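Local coordinates for protein aldehyde dehydrogenase (Trypanosoma brucei, PDB 5MYP) that probably oxidises aldehydes, using NAD+ as the electron acceptor, at residues Pro9-Ile20 with Ile178-Val189; Leu118-Thr126 with Val189-Thr200. All coordinates share one frame; numbering follows the deposited sequence.

Contact 1: Pro9-Ile20 with Ile178-Val189; sequences PENTSLENIPVI and IVNGGVSETTAV. Unlike the reference sequence in segment 9-20: V19 (reference Thr).
T12 and N180 join through two hydrogen bonds, one from backbone to backbone and one from backbone to hydroxyl, where the N-terminal arm of the chain lies against the turn after strand 176-178, in the Rossmann-type domain of this aldehyde dehydrogenase. T12 N donates to N180 O (3.0 Å), and N180 N donates back to T12 OG1 (2.8 Å) in a nearly straight bond, 173° at the hydrogen. The threonine can do both because its OG1 stands beside its own backbone N, anti to the carbonyl carbon (chi1 -50°), which turns hydroxyl and N-H toward the same residue. The side chain of N180 runs at about a right angle to the ring of P9, with P9 CB 3.7 Å from N180 CG. Its ND2 is held by T164 of helix 157-170 and by a water that also reaches E10 O.

N11 and E185 cross roughly perpendicularly too: N11 CB lies 3.6 Å from E185 OE2, the amide and carboxylate planes 36° apart. A second water joins this carboxylate to T12 O.

Further on, the packing is apolar. A188 CB is touched by two side chains, I17 CD1 from helix 16-29 at 3.6 Å and L14 CD2 from the turn leading into it at 3.7 Å, while I17 also crosses V179 and sets its CG2 against V189. I20 CD1 rests on I178 O. The chain of E185, bent at chi2, folds back to the start of its helix, where OE1, met from above the carboxylate plane, accepts from G182 N, at the N-cap position, at 2.9 Å.

Contact 2: Leu118-Thr126 with Val189-Thr200; sequences LGVVLVIGT and VLKERFDHILYT
L122 is held by the neighbouring strand through both its N-H and its C=O: its N donates to H196 O at 2.9 Å, and its O accepts from L198 N at 2.8 Å, nearly along the C=O axis. I124 N continues the parallel pairing to L198 O, but the last bond, T200 N to I124 O, is weak at 3.4 Å. CA-H...O contacts from V121, V123 and I197 fill in between. Near T200 one water links I124 O to T200 OG1, and another joins G125 O to T200 O.

At the other end a carboxylate takes over from the strand. D195 N donates to V120 O, and D195 OD2 accepts from V120 N (2.9 Å) with its anti lone pair while also salt-bridged to R25, so charge and backbone are tied at one oxygen. H196 N and ND1 have no partner in the model, whereas NE2 bonds to T221.

The aromatic contact is a CH-pi one: L122 CB stands 3.5 Å from the F194 ring centroid, only 4° off the normal, and V120 CG1 meets the ring edge. With CG anti to its backbone N (chi1 174°), L122 carries its methyls past the ring. There the side chains of L122 and L190 cross at about a right angle, CD2 to CD2 at 3.8 Å, and L122 CD1 meets V189 CG2 tip to tip. On the same face I124 CG2 touches the edge of Y199 at CD1 (3.6 Å).

In the Rossmann-type sheet of the aldehyde dehydrogenase fold, strand 110-124 lies between its parallel neighbours 196-200 and 147-151. Helices 183-191 and 203-214 pack on the face bearing L122, I197 and Y199; helix 132-143 packs on the face of V121, V123 and L198.

In the fold
From the N terminus, residues 9-20 come first, then 118-126, 178-189 and 189-200, so the loops closed by contacts 1 and 2 cross. Contact 1 brings the start of the chain onto the turn before helix 183-191. Contact 2 joins strand 110-124 to strand 196-200, reached only after the chain has laid down 147-151 and 176-178 on the other side of 110-124; this is the switch point of a Rossmann-type sheet. Helix 183-191 serves both, V189 belongs to both, and P18 packs on E192. T200, at the far end of contact 2, lies near E223 and C259, the predicted active-site residues, whereas contact 1 lies away from them.

Contact 1: Pro9-Ile20 with Ile178-Val189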
loop_
_atom_site.group_PDB
_atom_site.type_symbol
_atom_site.label_atom_id
_atom_site.label_comp_id
_atom_site.label_asym_id
_atom_site.label_seq_id
_atom_site.Cartn_x
_atom_site.Cartn_y
_atom_site.Cartn_z
ATOM N N PRO A 9 8.863 -24.447 20.651
ATOM C CA PRO A 9 9.732 -23.363 21.099
ATOM C C PRO A 9 9.267 -22.802 22.445
ATOM O O PRO A 9 8.075 -22.845 22.755
ATOM C CB PRO A 9 9.581 -22.319 19.987
ATOM C CG PRO A 9 8.210 -22.529 19.472
ATOM C CD PRO A 9 7.937 -24.000 19.592
ATOM N N GLU A 10 10.205 -22.292 23.236
ATOM C CA GLU A 10 9.869 -21.599 24.477
ATOM C C GLU A 10 9.162 -20.290 24.128
ATOM O O GLU A 10 9.605 -19.573 23.231
ATOM C CB GLU A 10 11.133 -21.317 25.293
ATOM C CG GLU A 10 10.873 -20.728 26.675
ATOM C CD GLU A 10 12.152 -20.468 27.461
ATOM O OE1 GLU A 10 13.135 -21.227 27.294
ATOM O OE2 GLU A 10 12.177 -19.503 28.260
ATOM N N ASN A 11 8.063 -19.990 24.823
ATOM C CA ASN A 11 7.353 -18.722 24.631
ATOM C C ASN A 11 8.249 -17.562 25.056
ATOM O O ASN A 11 8.909 -17.631 26.092
ATOM C CB ASN A 11 6.057 -18.672 25.447
ATOM C CG ASN A 11 4.984 -19.618 24.929
ATOM O OD1 ASN A 11 4.906 -19.918 23.737
ATOM N ND2 ASN A 11 4.132 -20.079 25.831
ATOM N N THR A 12 8.282 -16.509 24.239
ATOM C CA THR A 12 9.004 -15.293 24.591
ATOM C C THR A 12 8.255 -14.606 25.727
ATOM O O THR A 12 7.043 -14.417 25.637
ATOM C CB THR A 12 9.101 -14.329 23.392
ATOM O OG1 THR A 12 9.578 -15.045 22.241
ATOM C CG2 THR A 12 10.032 -13.149 23.710
ATOM N N SER A 13 8.967 -14.252 26.795
ATOM C CA SER A 13 8.358 -13.532 27.912
ATOM C C SER A 13 7.905 -12.158 27.433
ATOM O O SER A 13 8.559 -11.540 26.584
ATOM C CB SER A 13 9.326 -13.388 29.090
ATOM O OG SER A 13 10.321 -12.414 28.819
ATOM N N LEU A 14 6.797 -11.682 27.989
ATOM C CA LEU A 14 6.233 -10.392 27.594
ATOM C C LEU A 14 7.195 -9.225 27.847
ATOM O O LEU A 14 7.218 -8.268 27.077
ATOM C CB LEU A 14 4.883 -10.147 28.290
ATOM C CG LEU A 14 3.768 -11.161 27.997
ATOM C CD1 LEU A 14 2.504 -10.806 28.771
ATOM C CD2 LEU A 14 3.484 -11.236 26.506
ATOM N N GLU A 15 7.987 -9.322 28.915
ATOM C CA GLU A 15 8.986 -8.309 29.256
ATOM C C GLU A 15 10.125 -8.230 28.227
ATOM O O GLU A 15 10.674 -7.148 28.002
ATOM C CB GLU A 15 9.554 -8.584 30.658
ATOM C CG GLU A 15 10.786 -7.765 31.020
ATOM C CD GLU A 15 11.280 -8.050 32.427
ATOM O OE1 GLU A 15 12.508 -8.019 32.650
ATOM O OE2 GLU A 15 10.440 -8.310 33.314
ATOM N N ASN A 16 10.475 -9.367 27.620
ATOM C CA ASN A 16 11.531 -9.420 26.588
ATOM C C ASN A 16 11.104 -8.926 25.200
ATOM O O ASN A 16 11.967 -8.625 24.374
ATOM C CB ASN A 16 12.115 -10.842 26.458
ATOM C CG ASN A 16 13.046 -11.211 27.610
ATOM O OD1 ASN A 16 13.558 -10.341 28.318
ATOM N ND2 ASN A 16 13.278 -12.505 27.790
ATOM N N ILE A 17 9.799 -8.850 24.938
ATOM C CA ILE A 17 9.306 -8.425 23.618
ATOM C C ILE A 17 9.747 -6.989 23.258
ATOM O O ILE A 17 10.296 -6.791 22.174
ATOM C CB ILE A 17 7.777 -8.678 23.460
ATOM C CG1 ILE A 17 7.531 -10.187 23.328
ATOM C CG2 ILE A 17 7.207 -7.932 22.250
ATOM C CD1 ILE A 17 6.092 -10.616 23.535
ATOM N N PRO A 18 9.533 -5.998 24.156
ATOM C CA PRO A 18 10.075 -4.647 23.913
ATOM C C PRO A 18 11.596 -4.595 23.706
ATOM O O PRO A 18 12.068 -3.794 22.898
ATOM C CB PRO A 18 9.704 -3.874 25.185
ATOM C CG PRO A 18 8.541 -4.601 25.756
ATOM C CD PRO A 18 8.631 -6.029 25.326
ATOM N N VAL A 19 12.335 -5.445 24.422
ATOM C CA VAL A 19 13.803 -5.479 24.328
ATOM C C VAL A 19 14.239 -5.981 22.950
ATOM O O VAL A 19 15.123 -5.394 22.328
ATOM C CB VAL A 19 14.437 -6.364 25.436
ATOM C CG1 VAL A 19 15.960 -6.415 25.293
ATOM C CG2 VAL A 19 14.047 -5.852 26.819
ATOM N N ILE A 20 13.605 -7.059 22.490
ATOM C CA ILE A 20 13.865 -7.646 21.175
ATOM C C ILE A 20 13.627 -6.616 20.062
ATOM O O ILE A 20 14.496 -6.421 19.205
ATOM C CB ILE A 20 13.012 -8.925 20.951
ATOM C CG1 ILE A 20 13.535 -10.064 21.837
ATOM C CG2 ILE A 20 13.022 -9.375 19.490
ATOM C CD1 ILE A 20 12.566 -11.212 22.024
ATOM N N ILE A 178 13.287 -12.710 17.128
ATOM C CA ILE A 178 12.262 -13.755 17.081
ATOM C C ILE A 178 11.353 -13.641 18.303
ATOM O O ILE A 178 11.837 -13.537 19.432
ATOM C CB ILE A 178 12.874 -15.174 17.018
ATOM C CG1 ILE A 178 13.877 -15.287 15.850
ATOM C CG2 ILE A 178 11.768 -16.221 16.882
ATOM C CD1 ILE A 178 14.655 -16.589 15.811
ATOM N N VAL A 179 10.042 -13.639 18.064
ATOM C CA VAL A 179 9.045 -13.704 19.134
ATOM C C VAL A 179 8.235 -14.979 18.921
ATOM O O VAL A 179 7.622 -15.151 17.874
ATOM C CB VAL A 179 8.122 -12.463 19.147
ATOM C CG1 VAL A 179 6.999 -12.627 20.170
ATOM C CG2 VAL A 179 8.923 -11.207 19.446
ATOM N N ASN A 180 8.229 -15.855 19.922
ATOM C CA ASN A 180 7.508 -17.122 19.868
ATOM C C ASN A 180 6.330 -17.088 20.835
ATOM O O ASN A 180 6.440 -16.544 21.935
ATOM C CB ASN A 180 8.449 -18.293 20.210
ATOM C CG ASN A 180 9.256 -18.764 19.008
ATOM O OD1 ASN A 180 8.679 -19.180 18.014
ATOM N ND2 ASN A 180 10.589 -18.710 19.098
ATOM N N GLY A 181 5.207 -17.659 20.401
ATOM C CA GLY A 181 4.018 -17.795 21.241
ATOM C C GLY A 181 2.723 -17.704 20.467
ATOM O O GLY A 181 2.721 -17.761 19.239
ATOM N N GLY A 182 1.625 -17.538 21.198
ATOM C CA GLY A 182 0.278 -17.493 20.623
ATOM C C GLY A 182 -0.287 -16.083 20.655
ATOM O O GLY A 182 0.407 -15.120 20.315
ATOM N N VAL A 183 -1.543 -15.963 21.085
ATOM C CA VAL A 183 -2.269 -14.694 21.046
ATOM C C VAL A 183 -1.649 -13.658 21.977
ATOM O O VAL A 183 -1.492 -12.501 21.587
ATOM C CB VAL A 183 -3.774 -14.889 21.379
ATOM C CG1 VAL A 183 -4.502 -13.553 21.521
ATOM C CG2 VAL A 183 -4.435 -15.728 20.290
ATOM N N SER A 184 -1.309 -14.073 23.196
ATOM C CA SER A 184 -0.700 -13.175 24.190
ATOM C C SER A 184 0.565 -12.496 23.650
ATOM O O SER A 184 0.709 -11.270 23.740
ATOM C CB SER A 184 -0.369 -13.944 25.473
ATOM O OG SER A 184 0.429 -13.171 26.355
ATOM N N GLU A 185 1.451 -13.299 23.066
ATOM C CA GLU A 185 2.737 -12.805 22.584
ATOM C C GLU A 185 2.586 -12.015 21.278
ATOM O O GLU A 185 3.301 -11.035 21.063
ATOM C CB GLU A 185 3.748 -13.952 22.422
ATOM C CG GLU A 185 4.159 -14.606 23.747
ATOM C CD GLU A 185 3.180 -15.657 24.270
ATOM O OE1 GLU A 185 2.194 -15.985 23.579
ATOM O OE2 GLU A 185 3.406 -16.188 25.375
ATOM N N THR A 186 1.652 -12.433 20.425
ATOM C CA THR A 186 1.345 -11.711 19.183
ATOM C C THR A 186 0.715 -10.353 19.477
ATOM O O THR A 186 1.094 -9.351 18.872
ATOM C CB THR A 186 0.424 -12.531 18.262
ATOM O OG1 THR A 186 1.013 -13.815 18.023
ATOM C CG2 THR A 186 0.197 -11.831 16.922
ATOM N N THR A 187 -0.243 -10.322 20.403
ATOM C CA THR A 187 -0.836 -9.071 20.877
ATOM C C THR A 187 0.237 -8.124 21.412
ATOM O O THR A 187 0.226 -6.938 21.086
ATOM C CB THR A 187 -1.907 -9.331 21.962
ATOM O OG1 THR A 187 -2.941 -10.149 21.408
ATOM C CG2 THR A 187 -2.521 -8.035 22.476
ATOM N N ALA A 188 1.172 -8.661 22.200
ATOM C CA ALA A 188 2.255 -7.865 22.791
ATOM C C ALA A 188 3.226 -7.291 21.748
ATOM O O ALA A 188 3.589 -6.115 21.826
ATOM C CB ALA A 188 3.017 -8.692 23.815
ATOM N N VAL A 189 3.654 -8.104 20.785
ATOM C CA VAL A 189 4.584 -7.608 19.751
ATOM C C VAL A 189 3.900 -6.569 18.848
ATOM O O VAL A 189 4.538 -5.618 18.419
ATOM C CB VAL A 189 5.255 -8.748 18.937
ATOM C CG1 VAL A 189 4.294 -9.409 17.966
ATOM C CG2 VAL A 189 6.478 -8.231 18.190
HETATM O O HOH W 1 11.633 -18.517 21.715
HETATM O O HOH W 2 5.043 -15.218 27.019
#

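Contact 2: Leu118-Thr126 with Val189-Thr200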
loop_
_atom_site.group_PDB
_atom_site.type_symbol
_atom_site.label_atom_id
_atom_site.label_comp_id
_atom_site.label_asym_id
_atom_site.label_seq_id
_atom_site.Cartn_x
_atom_site.Cartn_y
_atom_site.Cartn_z
ATOM N N LEU A 118 12.833 1.120 5.138
ATOM C CA LEU A 118 11.761 1.617 6.004
ATOM C C LEU A 118 12.170 1.670 7.481
ATOM O O LEU A 118 11.896 2.652 8.167
ATOM C CB LEU A 118 10.514 0.743 5.852
ATOM C CG LEU A 118 9.830 0.809 4.488
ATOM C CD1 LEU A 118 8.789 -0.296 4.365
ATOM C CD2 LEU A 118 9.207 2.178 4.241
ATOM N N GLY A 119 12.820 0.612 7.959
ATOM C CA GLY A 119 13.201 0.498 9.365
ATOM C C GLY A 119 13.132 -0.929 9.850
ATOM O O GLY A 119 13.892 -1.772 9.372
ATOM N N VAL A 120 12.234 -1.200 10.798
ATOM C CA VAL A 120 12.022 -2.552 11.315
ATOM C C VAL A 120 10.715 -3.114 10.759
ATOM O O VAL A 120 9.661 -2.468 10.853
ATOM C CB VAL A 120 11.999 -2.603 12.863
ATOM C CG1 VAL A 120 12.076 -4.044 13.353
ATOM C CG2 VAL A 120 13.157 -1.796 13.439
ATOM N N VAL A 121 10.797 -4.311 10.181
ATOM C CA VAL A 121 9.650 -5.002 9.601
ATOM C C VAL A 121 9.239 -6.157 10.512
ATOM O O VAL A 121 10.091 -6.932 10.954
ATOM C CB VAL A 121 9.985 -5.555 8.196
ATOM C CG1 VAL A 121 8.815 -6.348 7.618
ATOM C CG2 VAL A 121 10.395 -4.415 7.267
ATOM N N LEU A 122 7.943 -6.267 10.795
ATOM C CA LEU A 122 7.400 -7.426 11.510
ATOM C C LEU A 122 6.827 -8.405 10.495
ATOM O O LEU A 122 6.040 -8.013 9.636
ATOM C CB LEU A 122 6.310 -7.009 12.500
ATOM C CG LEU A 122 5.546 -8.129 13.226
ATOM C CD1 LEU A 122 6.474 -8.969 14.089
ATOM C CD2 LEU A 122 4.425 -7.556 14.073
ATOM N N VAL A 123 7.213 -9.675 10.610
ATOM C CA VAL A 123 6.659 -10.752 9.788
ATOM C C VAL A 123 5.955 -11.753 10.697
ATOM O O VAL A 123 6.592 -12.363 11.549
ATOM C CB VAL A 123 7.758 -11.475 8.981
ATOM C CG1 VAL A 123 7.165 -12.611 8.151
ATOM C CG2 VAL A 123 8.496 -10.482 8.100
ATOM N N ILE A 124 4.643 -11.903 10.520
ATOM C CA ILE A 124 3.858 -12.879 11.273
ATOM C C ILE A 124 3.580 -14.062 10.351
ATOM O O ILE A 124 2.902 -13.923 9.337
ATOM C CB ILE A 124 2.541 -12.278 11.801
ATOM C CG1 ILE A 124 2.836 -11.096 12.740
ATOM C CG2 ILE A 124 1.707 -13.343 12.520
ATOM C CD1 ILE A 124 1.627 -10.236 13.053
ATOM N N GLY A 125 4.124 -15.220 10.710
ATOM C CA GLY A 125 4.026 -16.417 9.886
ATOM C C GLY A 125 2.732 -17.171 10.093
ATOM O O GLY A 125 1.946 -16.857 10.990
ATOM N N THR A 126 2.516 -18.167 9.246
ATOM C CA THR A 126 1.377 -19.066 9.368
ATOM C C THR A 126 1.889 -20.514 9.411
ATOM O O THR A 126 3.087 -20.772 9.234
ATOM C CB THR A 126 0.325 -18.814 8.254
ATOM O OG1 THR A 126 -0.829 -19.630 8.489
ATOM C CG2 THR A 126 0.884 -19.092 6.862
ATOM N N VAL A 189 3.654 -8.104 20.785
ATOM C CA VAL A 189 4.584 -7.608 19.751
ATOM C C VAL A 189 3.900 -6.569 18.848
ATOM O O VAL A 189 4.538 -5.618 18.419
ATOM C CB VAL A 189 5.255 -8.748 18.937
ATOM C CG1 VAL A 189 4.294 -9.409 17.966
ATOM C CG2 VAL A 189 6.478 -8.231 18.190
ATOM N N LEU A 190 2.596 -6.730 18.611
ATOM C CA LEU A 190 1.805 -5.748 17.848
ATOM C C LEU A 190 1.636 -4.358 18.504
ATOM O O LEU A 190 1.284 -3.396 17.809
ATOM C CB LEU A 190 0.441 -6.334 17.460
ATOM C CG LEU A 190 0.471 -7.355 16.312
ATOM C CD1 LEU A 190 -0.859 -8.079 16.189
ATOM C CD2 LEU A 190 0.847 -6.723 14.979
ATOM N N LYS A 191 1.872 -4.257 19.813
ATOM C CA LYS A 191 1.935 -2.961 20.490
ATOM C C LYS A 191 3.219 -2.188 20.180
ATOM O O LYS A 191 3.243 -0.962 20.291
ATOM C CB LYS A 191 1.801 -3.136 22.004
ATOM C CG LYS A 191 0.451 -3.683 22.430
ATOM C CD LYS A 191 0.067 -3.208 23.824
ATOM C CE LYS A 191 1.128 -3.560 24.852
ATOM N NZ LYS A 191 2.219 -2.550 24.910
ATOM N N GLU A 192 4.284 -2.901 19.808
ATOM C CA GLU A 192 5.571 -2.271 19.470
ATOM C C GLU A 192 5.497 -1.618 18.087
ATOM O O GLU A 192 4.711 -2.043 17.229
ATOM C CB GLU A 192 6.705 -3.295 19.504
ATOM C CG GLU A 192 6.904 -3.996 20.849
ATOM C CD GLU A 192 7.219 -3.039 21.981
ATOM O OE1 GLU A 192 7.986 -2.077 21.768
ATOM O OE2 GLU A 192 6.690 -3.251 23.088
ATOM N N ARG A 193 6.321 -0.591 17.884
ATOM C CA ARG A 193 6.296 0.196 16.654
ATOM C C ARG A 193 7.177 -0.418 15.565
ATOM O O ARG A 193 8.391 -0.563 15.745
ATOM C CB ARG A 193 6.743 1.630 16.922
ATOM C CG ARG A 193 6.665 2.504 15.684
ATOM C CD ARG A 193 6.861 3.977 15.986
ATOM N NE ARG A 193 6.807 4.762 14.759
ATOM C CZ ARG A 193 6.950 6.082 14.698
ATOM N NH1 ARG A 193 7.148 6.787 15.804
ATOM N NH2 ARG A 193 6.888 6.694 13.524
ATOM N N PHE A 194 6.550 -0.772 14.445
ATOM C CA PHE A 194 7.254 -1.228 13.247
ATOM C C PHE A 194 6.986 -0.259 12.105
ATOM O O PHE A 194 6.042 0.536 12.154
ATOM C CB PHE A 194 6.792 -2.627 12.863
ATOM C CG PHE A 194 7.156 -3.670 13.871
ATOM C CD1 PHE A 194 8.426 -4.236 13.871
ATOM C CD2 PHE A 194 6.241 -4.074 14.840
ATOM C CE1 PHE A 194 8.775 -5.197 14.810
ATOM C CE2 PHE A 194 6.583 -5.037 15.778
ATOM C CZ PHE A 194 7.850 -5.599 15.765
ATOM N N ASP A 195 7.823 -0.337 11.079
ATOM C CA ASP A 195 7.684 0.497 9.887
ATOM C C ASP A 195 6.945 -0.203 8.751
ATOM O O ASP A 195 6.546 0.440 7.784
ATOM C CB ASP A 195 9.057 0.991 9.452
ATOM C CG ASP A 195 9.734 1.776 10.551
ATOM O OD1 ASP A 195 9.378 2.961 10.730
ATOM O OD2 ASP A 195 10.578 1.189 11.271
ATOM N N HIS A 196 6.767 -1.516 8.887
ATOM C CA HIS A 196 5.912 -2.309 8.017
ATOM C C HIS A 196 5.575 -3.619 8.732
ATOM O O HIS A 196 6.399 -4.152 9.485
ATOM C CB HIS A 196 6.620 -2.631 6.693
ATOM C CG HIS A 196 5.688 -3.010 5.589
ATOM N ND1 HIS A 196 5.303 -2.121 4.611
ATOM C CD2 HIS A 196 5.041 -4.171 5.316
ATOM C CE1 HIS A 196 4.473 -2.720 3.774
ATOM N NE2 HIS A 196 4.291 -3.963 4.184
ATOM N N ILE A 197 4.372 -4.137 8.492
ATOM C CA ILE A 197 3.965 -5.445 9.002
ATOM C C ILE A 197 3.477 -6.296 7.830
ATOM O O ILE A 197 2.607 -5.864 7.069
ATOM C CB ILE A 197 2.845 -5.334 10.062
ATOM C CG1 ILE A 197 3.319 -4.519 11.274
ATOM C CG2 ILE A 197 2.376 -6.721 10.506
ATOM C CD1 ILE A 197 2.209 -3.992 12.157
ATOM N N LEU A 198 4.049 -7.491 7.673
ATOM C CA LEU A 198 3.498 -8.486 6.750
ATOM C C LEU A 198 2.846 -9.600 7.561
ATOM O O LEU A 198 3.493 -10.210 8.415
ATOM C CB LEU A 198 4.563 -9.046 5.800
ATOM C CG LEU A 198 3.994 -9.914 4.653
ATOM C CD1 LEU A 198 4.753 -9.718 3.338
ATOM C CD2 LEU A 198 3.914 -11.396 5.015
ATOM N N TYR A 199 1.570 -9.859 7.281
ATOM C CA TYR A 199 0.801 -10.907 7.949
ATOM C C TYR A 199 0.212 -11.854 6.915
ATOM O O TYR A 199 -0.415 -11.417 5.953
ATOM C CB TYR A 199 -0.332 -10.310 8.801
ATOM C CG TYR A 199 -1.297 -11.359 9.307
ATOM C CD1 TYR A 199 -0.997 -12.122 10.432
ATOM C CD2 TYR A 199 -2.487 -11.625 8.632
ATOM C CE1 TYR A 199 -1.865 -13.102 10.894
ATOM C CE2 TYR A 199 -3.360 -12.612 9.074
ATOM C CZ TYR A 199 -3.048 -13.346 10.208
ATOM O OH TYR A 199 -3.911 -14.320 10.648
ATOM N N THR A 200 0.412 -13.151 7.136
ATOM C CA THR A 200 -0.216 -14.204 6.353
ATOM C C THR A 200 -1.119 -14.997 7.291
ATOM O O THR A 200 -0.706 -15.375 8.390
ATOM C CB THR A 200 0.832 -15.136 5.712
ATOM O OG1 THR A 200 1.789 -14.353 4.988
ATOM C CG2 THR A 200 0.181 -16.132 4.752
HETATM O O HOH W 3 3.930 -14.291 6.647
HETATM O O HOH W 4 -0.961 -16.365 10.901
#